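Local atomic coordinates of fimbrin (Schizosaccharomyces pombe, PDB entry 1RT8), a protein that binds and cross-links actin filaments, and takes part in cell polarity, cytokinesis, mating and spore formation. Residues E284-V289 with R499-L504; V299-H304 with L316-D321; F364-I369 with V386-R391; S411-W416 with H505-L510. All coordinates share one frame; numbering follows the deposited sequence.

Contact 1 of 4, residues E284-V289 with R499-L504; sequences EREARV and RPRLVL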
# COMPACT_ATOMS: atom_id res chain seq x y z
N GLU A 284 10.56 3.62 -13.74
CA GLU A 284 9.21 3.42 -13.22
C GLU A 284 9.25 2.87 -11.80
O GLU A 284 8.45 3.28 -10.95
CB GLU A 284 8.40 2.45 -14.10
CG GLU A 284 7.93 3.04 -15.43
CD GLU A 284 7.17 4.34 -15.28
OE1 GLU A 284 6.26 4.42 -14.42
OE2 GLU A 284 7.47 5.30 -16.01
N ARG A 285 10.17 1.94 -11.54
CA ARG A 285 10.28 1.35 -10.21
C ARG A 285 10.67 2.40 -9.17
O ARG A 285 10.09 2.45 -8.09
CB ARG A 285 11.29 0.20 -10.22
CG ARG A 285 10.75 -1.08 -10.86
CD ARG A 285 9.50 -1.54 -10.16
NE ARG A 285 9.73 -1.74 -8.73
CZ ARG A 285 8.81 -1.53 -7.79
NH1 ARG A 285 7.60 -1.11 -8.12
NH2 ARG A 285 9.11 -1.71 -6.50
N GLU A 286 11.66 3.23 -9.49
CA GLU A 286 12.09 4.27 -8.56
C GLU A 286 10.90 5.16 -8.27
O GLU A 286 10.65 5.51 -7.12
CB GLU A 286 13.24 5.11 -9.15
CG GLU A 286 14.52 4.32 -9.42
CD GLU A 286 15.69 5.22 -9.83
OE1 GLU A 286 15.45 6.25 -10.48
OE2 GLU A 286 16.85 4.88 -9.52
N ALA A 287 10.15 5.51 -9.31
CA ALA A 287 8.98 6.37 -9.16
C ALA A 287 7.98 5.77 -8.18
O ALA A 287 7.44 6.48 -7.33
CB ALA A 287 8.32 6.61 -10.54
N ARG A 288 7.73 4.47 -8.31
CA ARG A 288 6.78 3.79 -7.42
C ARG A 288 7.31 3.69 -5.99
O ARG A 288 6.54 3.80 -5.04
CB ARG A 288 6.45 2.40 -7.96
CG ARG A 288 5.35 2.41 -9.03
CD ARG A 288 5.25 1.07 -9.75
NE ARG A 288 4.24 1.08 -10.81
CZ ARG A 288 2.92 1.09 -10.60
NH1 ARG A 288 2.44 1.09 -9.37
NH2 ARG A 288 2.09 1.09 -11.64
N VAL A 289 8.62 3.49 -5.85
CA VAL A 289 9.25 3.40 -4.53
C VAL A 289 9.23 4.78 -3.86
O VAL A 289 8.92 4.89 -2.67
CB VAL A 289 10.71 2.91 -4.62
CG1 VAL A 289 11.40 3.05 -3.27
CG2 VAL A 289 10.74 1.44 -5.08
N ARG A 499 18.91 -2.54 -8.94
CA ARG A 499 18.67 -1.13 -9.20
C ARG A 499 19.38 -0.44 -8.04
O ARG A 499 18.88 -0.40 -6.93
CB ARG A 499 17.16 -0.88 -9.22
CG ARG A 499 16.51 -1.65 -10.38
CD ARG A 499 14.97 -1.70 -10.37
NE ARG A 499 14.49 -2.27 -11.64
CZ ARG A 499 13.57 -3.22 -11.74
NH1 ARG A 499 13.00 -3.72 -10.65
NH2 ARG A 499 13.23 -3.68 -12.95
N PRO A 500 20.59 0.09 -8.30
CA PRO A 500 21.47 0.77 -7.34
C PRO A 500 20.86 1.65 -6.25
O PRO A 500 21.16 1.45 -5.08
CB PRO A 500 22.46 1.52 -8.23
CG PRO A 500 21.73 1.67 -9.53
CD PRO A 500 21.06 0.34 -9.67
N ARG A 501 20.03 2.62 -6.62
CA ARG A 501 19.43 3.48 -5.61
C ARG A 501 18.48 2.71 -4.70
O ARG A 501 18.36 3.01 -3.51
CB ARG A 501 18.66 4.63 -6.26
CG ARG A 501 19.52 5.57 -7.06
CD ARG A 501 18.65 6.58 -7.73
NE ARG A 501 19.43 7.63 -8.35
CZ ARG A 501 18.93 8.53 -9.19
NH1 ARG A 501 17.64 8.50 -9.50
NH2 ARG A 501 19.72 9.47 -9.70
N LEU A 502 17.79 1.73 -5.27
CA LEU A 502 16.85 0.96 -4.48
C LEU A 502 17.59 -0.01 -3.58
O LEU A 502 17.13 -0.29 -2.47
CB LEU A 502 15.85 0.25 -5.40
CG LEU A 502 15.14 1.21 -6.38
CD1 LEU A 502 14.02 0.50 -7.15
CD2 LEU A 502 14.55 2.39 -5.60
N VAL A 503 18.73 -0.51 -4.04
CA VAL A 503 19.51 -1.41 -3.20
C VAL A 503 20.04 -0.60 -2.02
O VAL A 503 20.03 -1.07 -0.88
CB VAL A 503 20.72 -2.02 -3.96
CG1 VAL A 503 21.68 -2.68 -2.96
CG2 VAL A 503 20.23 -3.05 -4.99
N LEU A 504 20.49 0.62 -2.27
CA LEU A 504 21.03 1.45 -1.20
C LEU A 504 19.95 1.78 -0.17
O LEU A 504 20.22 1.78 1.03
CB LEU A 504 21.69 2.72 -1.77
CG LEU A 504 22.49 3.60 -0.79
CD1 LEU A 504 23.53 4.45 -1.53
CD2 LEU A 504 21.54 4.45 0.01

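Contact 2 of 4, residues V299-H304 with L316-D321; sequences VTPSIH and LLQAYD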
# COMPACT_ATOMS: atom_id res chain seq x y z
N VAL A 299 1.99 13.39 2.81
CA VAL A 299 1.76 14.61 2.03
C VAL A 299 0.29 14.61 1.65
O VAL A 299 -0.22 13.56 1.29
CB VAL A 299 2.66 14.68 0.79
CG1 VAL A 299 4.08 14.75 1.23
CG2 VAL A 299 2.45 13.46 -0.12
N THR A 300 -0.39 15.76 1.75
CA THR A 300 -1.84 15.85 1.49
C THR A 300 -2.43 15.05 0.33
O THR A 300 -2.83 13.90 0.54
CB THR A 300 -2.31 17.28 1.34
OG1 THR A 300 -1.80 18.06 2.42
CG2 THR A 300 -3.83 17.32 1.40
N PRO A 301 -2.51 15.61 -0.90
CA PRO A 301 -3.09 14.72 -1.91
C PRO A 301 -2.13 13.59 -2.11
O PRO A 301 -1.07 13.81 -2.71
CB PRO A 301 -3.17 15.59 -3.18
CG PRO A 301 -2.80 16.99 -2.72
CD PRO A 301 -1.91 16.79 -1.52
N SER A 302 -2.45 12.41 -1.60
CA SER A 302 -1.56 11.27 -1.76
C SER A 302 -1.19 11.23 -3.23
O SER A 302 -2.00 11.61 -4.07
CB SER A 302 -2.27 9.97 -1.42
OG SER A 302 -2.80 10.05 -0.11
N ILE A 303 0.01 10.77 -3.53
CA ILE A 303 0.48 10.70 -4.90
C ILE A 303 -0.01 9.45 -5.64
O ILE A 303 0.04 8.34 -5.09
CB ILE A 303 2.03 10.69 -4.95
CG1 ILE A 303 2.58 11.95 -4.31
CG2 ILE A 303 2.51 10.50 -6.38
CD1 ILE A 303 4.02 11.83 -3.90
N HIS A 304 -0.45 9.62 -6.88
CA HIS A 304 -0.91 8.49 -7.69
C HIS A 304 -0.30 8.56 -9.08
O HIS A 304 -0.47 7.66 -9.90
CB HIS A 304 -2.44 8.47 -7.75
CG HIS A 304 -3.09 8.15 -6.44
ND1 HIS A 304 -3.09 6.87 -5.91
CD2 HIS A 304 -3.69 8.94 -5.51
CE1 HIS A 304 -3.65 6.89 -4.71
NE2 HIS A 304 -4.02 8.13 -4.44
N LEU A 316 6.55 18.43 -2.73
CA LEU A 316 7.95 18.49 -2.32
C LEU A 316 8.14 19.39 -1.10
O LEU A 316 8.86 19.04 -0.16
CB LEU A 316 8.82 18.99 -3.49
CG LEU A 316 9.01 17.98 -4.64
CD1 LEU A 316 9.66 18.64 -5.84
CD2 LEU A 316 9.88 16.84 -4.15
N LEU A 317 7.49 20.55 -1.11
CA LEU A 317 7.60 21.48 -0.00
C LEU A 317 7.06 20.86 1.28
O LEU A 317 7.63 21.06 2.35
CB LEU A 317 6.88 22.79 -0.35
CG LEU A 317 7.60 23.58 -1.45
CD1 LEU A 317 6.79 24.80 -1.86
CD2 LEU A 317 8.98 23.99 -0.96
N GLN A 318 5.98 20.11 1.19
CA GLN A 318 5.42 19.46 2.37
C GLN A 318 6.43 18.45 2.93
O GLN A 318 6.63 18.37 4.14
CB GLN A 318 4.12 18.73 2.05
CG GLN A 318 2.94 19.65 1.80
CD GLN A 318 1.72 18.88 1.35
OE1 GLN A 318 1.24 17.98 2.06
NE2 GLN A 318 1.22 19.21 0.17
N ALA A 319 7.05 17.69 2.03
CA ALA A 319 8.04 16.68 2.41
C ALA A 319 9.16 17.31 3.23
O ALA A 319 9.52 16.79 4.29
CB ALA A 319 8.62 15.99 1.16
N TYR A 320 9.70 18.43 2.74
CA TYR A 320 10.77 19.14 3.46
C TYR A 320 10.36 19.43 4.89
O TYR A 320 11.16 19.26 5.80
CB TYR A 320 11.13 20.47 2.79
CG TYR A 320 12.07 20.38 1.62
CD1 TYR A 320 11.62 20.62 0.32
CD2 TYR A 320 13.42 20.02 1.80
CE1 TYR A 320 12.48 20.52 -0.77
CE2 TYR A 320 14.29 19.91 0.70
CZ TYR A 320 13.80 20.16 -0.58
OH TYR A 320 14.62 20.06 -1.67
N ASP A 321 9.13 19.90 5.07
CA ASP A 321 8.60 20.25 6.39
C ASP A 321 8.36 19.03 7.27
O ASP A 321 8.54 19.10 8.49
CB ASP A 321 7.31 21.04 6.24
CG ASP A 321 7.43 22.46 6.77
OD1 ASP A 321 8.56 22.99 6.82
OD2 ASP A 321 6.39 23.05 7.12

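Contact 3 of 4, residues F364-I369 with V386-R391; sequences FSLVGI and VWQMMR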
# COMPACT_ATOMS: atom_id res chain seq x y z
N PHE A 364 21.97 18.98 -0.51
CA PHE A 364 21.66 18.12 -1.66
C PHE A 364 22.59 18.46 -2.82
O PHE A 364 23.13 19.57 -2.91
CB PHE A 364 20.22 18.35 -2.16
CG PHE A 364 19.13 17.92 -1.20
CD1 PHE A 364 19.43 17.50 0.10
CD2 PHE A 364 17.79 17.97 -1.60
CE1 PHE A 364 18.41 17.14 0.98
CE2 PHE A 364 16.76 17.62 -0.73
CZ PHE A 364 17.07 17.20 0.57
N SER A 365 22.78 17.51 -3.72
CA SER A 365 23.59 17.75 -4.90
C SER A 365 22.55 17.95 -6.01
O SER A 365 21.98 16.99 -6.52
CB SER A 365 24.48 16.54 -5.20
OG SER A 365 25.21 16.74 -6.39
N LEU A 366 22.29 19.21 -6.36
CA LEU A 366 21.30 19.54 -7.38
C LEU A 366 21.82 20.52 -8.44
O LEU A 366 21.03 21.14 -9.16
CB LEU A 366 20.07 20.16 -6.69
CG LEU A 366 19.43 19.34 -5.56
CD1 LEU A 366 18.45 20.21 -4.80
CD2 LEU A 366 18.73 18.10 -6.12
N VAL A 367 23.13 20.64 -8.55
CA VAL A 367 23.75 21.58 -9.49
C VAL A 367 23.13 21.69 -10.89
O VAL A 367 23.02 22.79 -11.43
CB VAL A 367 25.26 21.28 -9.64
CG1 VAL A 367 25.96 22.49 -10.25
CG2 VAL A 367 25.86 20.93 -8.28
N GLY A 368 22.73 20.57 -11.49
CA GLY A 368 22.15 20.65 -12.83
C GLY A 368 20.63 20.67 -12.89
O GLY A 368 20.04 20.53 -13.97
N ILE A 369 19.98 20.86 -11.75
CA ILE A 369 18.53 20.86 -11.71
C ILE A 369 17.95 22.24 -11.44
O ILE A 369 18.51 23.01 -10.67
CB ILE A 369 18.03 19.90 -10.63
CG1 ILE A 369 18.50 18.49 -10.95
CG2 ILE A 369 16.51 19.98 -10.51
CD1 ILE A 369 18.17 17.47 -9.91
N VAL A 386 14.09 13.96 -5.86
CA VAL A 386 13.50 13.19 -4.77
C VAL A 386 14.56 12.25 -4.19
O VAL A 386 14.65 12.09 -2.97
CB VAL A 386 12.27 12.39 -5.22
CG1 VAL A 386 11.76 11.52 -4.08
CG2 VAL A 386 11.16 13.34 -5.66
N TRP A 387 15.37 11.64 -5.05
CA TRP A 387 16.42 10.75 -4.57
C TRP A 387 17.34 11.47 -3.60
O TRP A 387 17.67 10.94 -2.54
CB TRP A 387 17.26 10.19 -5.73
CG TRP A 387 18.50 9.49 -5.26
CD1 TRP A 387 19.79 9.81 -5.57
CD2 TRP A 387 18.56 8.36 -4.37
NE1 TRP A 387 20.66 8.96 -4.92
CE2 TRP A 387 19.93 8.06 -4.18
CE3 TRP A 387 17.60 7.58 -3.72
CZ2 TRP A 387 20.36 7.00 -3.37
CZ3 TRP A 387 18.03 6.53 -2.91
CH2 TRP A 387 19.39 6.25 -2.74
N GLN A 388 17.77 12.68 -3.95
CA GLN A 388 18.64 13.44 -3.05
C GLN A 388 17.97 13.63 -1.70
O GLN A 388 18.63 13.58 -0.66
CB GLN A 388 18.99 14.80 -3.65
CG GLN A 388 19.95 14.71 -4.80
CD GLN A 388 21.31 14.22 -4.37
OE1 GLN A 388 21.92 13.40 -5.05
NE2 GLN A 388 21.80 14.72 -3.23
N MET A 389 16.66 13.86 -1.72
CA MET A 389 15.91 14.04 -0.47
C MET A 389 15.93 12.73 0.33
O MET A 389 16.19 12.73 1.53
CB MET A 389 14.46 14.45 -0.77
CG MET A 389 13.70 14.90 0.46
SD MET A 389 11.94 15.22 0.14
CE MET A 389 11.95 16.98 -0.15
N MET A 390 15.66 11.62 -0.34
CA MET A 390 15.67 10.32 0.33
C MET A 390 17.08 10.00 0.83
O MET A 390 17.25 9.54 1.95
CB MET A 390 15.21 9.20 -0.61
CG MET A 390 15.46 7.79 -0.07
SD MET A 390 14.79 6.45 -1.11
CE MET A 390 13.08 6.50 -0.68
N ARG A 391 18.07 10.24 -0.01
CA ARG A 391 19.45 9.94 0.34
C ARG A 391 19.97 10.73 1.54
O ARG A 391 20.64 10.18 2.42
CB ARG A 391 20.37 10.18 -0.86
CG ARG A 391 21.82 9.85 -0.60
CD ARG A 391 22.00 8.36 -0.30
NE ARG A 391 23.39 8.02 -0.01
CZ ARG A 391 24.00 8.24 1.16
NH1 ARG A 391 23.35 8.80 2.16
NH2 ARG A 391 25.27 7.87 1.32

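Contact 4 of 4, residues S411-W416 with H505-L510; sequences SDMVAW and HFIGSL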
# COMPACT_ATOMS: atom_id res chain seq x y z
N SER A 411 30.22 4.50 -0.22
CA SER A 411 31.27 3.53 0.03
C SER A 411 31.20 3.06 1.48
O SER A 411 31.37 1.87 1.75
CB SER A 411 32.65 4.12 -0.26
OG SER A 411 32.98 5.16 0.65
N ASP A 412 30.94 3.98 2.41
CA ASP A 412 30.83 3.60 3.83
C ASP A 412 29.69 2.58 4.01
O ASP A 412 29.82 1.64 4.79
CB ASP A 412 30.52 4.81 4.72
CG ASP A 412 31.65 5.83 4.77
OD1 ASP A 412 32.83 5.43 4.73
OD2 ASP A 412 31.35 7.04 4.86
N MET A 413 28.58 2.77 3.30
CA MET A 413 27.46 1.83 3.40
C MET A 413 27.81 0.46 2.83
O MET A 413 27.47 -0.58 3.42
CB MET A 413 26.22 2.41 2.69
CG MET A 413 25.67 3.65 3.37
SD MET A 413 24.24 4.36 2.52
CE MET A 413 22.95 3.26 3.05
N VAL A 414 28.48 0.44 1.68
CA VAL A 414 28.91 -0.81 1.05
C VAL A 414 29.85 -1.56 2.00
O VAL A 414 29.75 -2.78 2.14
CB VAL A 414 29.66 -0.56 -0.29
CG1 VAL A 414 30.16 -1.88 -0.87
CG2 VAL A 414 28.72 0.13 -1.30
N ALA A 415 30.75 -0.82 2.65
CA ALA A 415 31.70 -1.40 3.59
C ALA A 415 30.98 -1.98 4.81
O ALA A 415 31.36 -3.04 5.32
CB ALA A 415 32.71 -0.34 4.04
N TRP A 416 29.93 -1.29 5.28
CA TRP A 416 29.15 -1.77 6.42
C TRP A 416 28.43 -3.05 6.01
O TRP A 416 28.42 -4.03 6.76
CB TRP A 416 28.09 -0.75 6.83
CG TRP A 416 27.23 -1.22 7.97
CD1 TRP A 416 27.51 -1.10 9.30
CD2 TRP A 416 25.96 -1.88 7.88
NE1 TRP A 416 26.49 -1.64 10.05
CE2 TRP A 416 25.53 -2.12 9.20
CE3 TRP A 416 25.15 -2.28 6.81
CZ2 TRP A 416 24.31 -2.75 9.48
CZ3 TRP A 416 23.93 -2.90 7.10
CH2 TRP A 416 23.53 -3.13 8.42
N HIS A 505 18.73 2.06 -0.64
CA HIS A 505 17.61 2.35 0.27
C HIS A 505 17.39 1.16 1.21
O HIS A 505 17.18 1.34 2.41
CB HIS A 505 16.33 2.60 -0.55
CG HIS A 505 15.06 2.55 0.25
ND1 HIS A 505 14.20 1.47 0.22
CD2 HIS A 505 14.50 3.44 1.10
CE1 HIS A 505 13.17 1.70 1.00
NE2 HIS A 505 13.32 2.89 1.55
N PHE A 506 17.44 -0.04 0.67
CA PHE A 506 17.25 -1.26 1.45
C PHE A 506 18.34 -1.39 2.53
O PHE A 506 18.04 -1.60 3.70
CB PHE A 506 17.30 -2.47 0.51
CG PHE A 506 17.22 -3.80 1.21
CD1 PHE A 506 16.00 -4.28 1.69
CD2 PHE A 506 18.36 -4.57 1.40
CE1 PHE A 506 15.93 -5.51 2.34
CE2 PHE A 506 18.30 -5.80 2.05
CZ PHE A 506 17.08 -6.27 2.53
N ILE A 507 19.60 -1.26 2.12
CA ILE A 507 20.72 -1.36 3.05
C ILE A 507 20.62 -0.28 4.12
O ILE A 507 20.85 -0.53 5.31
CB ILE A 507 22.06 -1.23 2.31
CG1 ILE A 507 22.24 -2.41 1.36
CG2 ILE A 507 23.22 -1.20 3.31
CD1 ILE A 507 22.19 -3.77 2.04
N GLY A 508 20.26 0.93 3.70
CA GLY A 508 20.13 2.01 4.67
C GLY A 508 19.06 1.70 5.71
O GLY A 508 19.19 2.08 6.87
N SER A 509 18.00 1.02 5.29
CA SER A 509 16.94 0.69 6.22
C SER A 509 17.45 -0.33 7.24
O SER A 509 17.03 -0.32 8.39
CB SER A 509 15.73 0.12 5.47
OG SER A 509 15.91 -1.26 5.19
N LEU A 510 18.38 -1.19 6.82
CA LEU A 510 18.93 -2.21 7.72
C LEU A 510 19.89 -1.59 8.73
O LEU A 510 19.95 -2.02 9.89
CB LEU A 510 19.68 -3.29 6.93
CG LEU A 510 18.86 -4.11 5.94
CD1 LEU A 510 19.63 -5.37 5.59
CD2 LEU A 510 17.52 -4.48 6.53

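Contact 1 of 4, residues E284-V289 with R499-L504
The guanidinium of R499 has an aliphatic neighbour on one face: R285 CG sits 3.5 Å from R499 NH1, above the plane and offset toward its rim. R285's own guanidinium meets R499 NH1 at its edge, close to its plane, and the two planes are 64° apart. R285 CG is the atom laid on R499; the bends at chi2 and chi3 carry CD and NE on from there, with NE 4.3 Å from R499 NH1. Two like charges at this spacing are probably tolerated because D494 forms salt bridges with both arginines; E493 is a further partner of R499. On the other flank, the planes of the E286 carboxylate and the R501 guanidinium are nearly parallel, 10° apart, though the acid approaches obliquely. E286 OE1 takes a weak, bent bond from R501 NH1 at 3.3 Å within a salt bridge, while E286 OE2 lies 3.1 Å from R501 CD. R501 also makes a cation-pi contact with W387. Between the polar flanks L502 reaches tip to tip toward V289, CD2 to CG2 4.0 Å, and its CD1 comes 4.1 Å from R285 CB. The two helical segments run 33° apart. This pairing of helix 282-296 in the third calponin-homology (CH) repeat with helix 500-511 in the fourth joins the two repeats of the second actin-binding region, consistent with a compact tandem-CH arrangement.

Contact 2 of 4, residues V299-H304 with L316-D321
Segment 299-304 has no regular secondary structure and passes beside helix 314-323, coming nearest between V299 and Q318, whose CA atoms are 6.1 Å apart. One side-chain oxygen does most of the joining. Q318 leaves its helix with an extended chain and presents OE1 to T300, which grips it twice. The backbone T300 N donates to Q318 OE1 at 2.8 Å; the bond is nearly straight at 164°, lies in the amide plane and falls on a lone pair. The hydroxyl T300 OG1 donates to the same Q318 OE1 at 3.1 Å, but from 41° above that plane. This double grip depends on the first torsion of T300, which holds OG1 beside its own backbone N and anti to the carbonyl carbon (chi1 -48°). With OE1 engaged from two directions, the rotation of the amide is well defined, and its NE2 turns back to a weak hydrogen bond with L314 O.

In the third calponin-homology repeat, this grip ties the loop after helix 282-296 to helix 314-323, past the short helix 306-309.

Apolar atoms flank the polar grip. V299 CA lies 3.4 Å from Q318 OE1, and V299 CG1 packs 4.1 Å from Q318 CB, the two side chains crossing obliquely. V299 CG1 also lies 4.3 Å from A319 N; the A319 side chain packs on L294 and M389 of helices 282-296 and 379-397. Beyond the amide, P301 CD comes 4.3 Å from Q318 NE2. A sulfate ion, probably from the crystallisation liquor, is bound about 4 Å from the side chain of T300, on the exposed part of the contact.

Contact 3 of 4, residues F364-I369 with V386-R391
L366 O accepts a backbone hydrogen bond from I369 N at 2.8 Å, closing a type I beta turn, and the side chain of the same L366 reaches across to the helix, where its CD2 packs 3.8 Å from Q388 CG. The L366 and Q388 side chains lie alongside, pointing opposite ways. Q388 also lies against the backbone of the loop, its CG 3.5 Å from S365 O. A bend at chi2 (-66°) then sets Q388 CD 3.7 Å from S365 N.

The other half of the contact is an aromatic ring laid on helix backbone. One face of the F364 ring is met by Q388 O and M389 N, two atoms of one peptide group, both offset toward the rim. F364 CZ comes 3.5 Å from M389 CA, a close approach to the main chain itself. The ring has chi2 at 7°, far from the roughly perpendicular setting usual for phenylalanine. Its inner part stays over Q388, with F364 CG 4.0 Å from Q388 CB.

In the third calponin-homology repeat, this loop leads out of the long helix 345-361 toward the short helix 371-375, and the helix it lies on, 379-397, is the long last one of the domain. F364 is buried against that helix.

Farther along, F364 CE2 packs 3.9 Å from M389 CB, the side chains crossing at a slant. M389 then bends at chi3 and goes on to touch A319, Y320 and I323 of helix 314-323, while M392 meets F364 from the next turn of its own helix.

Contact 4 of 4, residues S411-W416 with H505-L510
The first and last long helices of the fourth calponin-homology repeat, 410-421 and 500-511, pack against each other here, as terminal helices do in the CH fold. Their segments cross at 65°, with axes 10.5 Å apart at closest approach, and no hydrogen bond joins them: the contact is made by M413 and W416 on one side and I507, G508 and L510 on the other. M413 runs out extended and then bends at its last torsion, chi3 78°, which brings CE onto the backbone of the opposite helix. M413 CE stands 3.5 Å from G508 CA, tighter than usual carbon packing, and G508 N is 3.6 Å from that methyl. One turn on, W416 holds its CG anti to the backbone N (chi1 178°), and its indole approaches both of its partners obliquely. W416 CE3 meets I507 CG2 at 4.1 Å, the two side chains passing side by side with reversed headings. At the far corner of the indole, W416 CH2 lies 4.0 Å from L510 C and 4.1 Å from L510 CB. Neighbouring helices add further contacts. Helix 442-451 places I451 against W416, and V447 and L448 against L510. L504 and M511 of helix 500-511 touch M413 as well, while helix 379-397 of the preceding repeat supplies R391 and I394 to M413 and M390 to H505.

All four contacts lie in the second actin-binding region, with helices 379-397 and 500-511 linking them. Contacts 1 and 4 use successive parts of helix 500-511; their centres are 14 Å apart, and L504 CD2 meets M413 CE at 3.6 Å. Contact 3, about 15 Å from contact 1 between centres, joins it where W387 CH2 comes 3.5 Å from R501 O, and reaches contact 4 where M390 SD lies 3.7 Å from H505 CD2. Contacts 2 and 3 belong to the third repeat and meet at A319 CB and M389 SD, 3.6 Å apart. Contact 2 remains about 14 Å from contact 4 between nearest atoms.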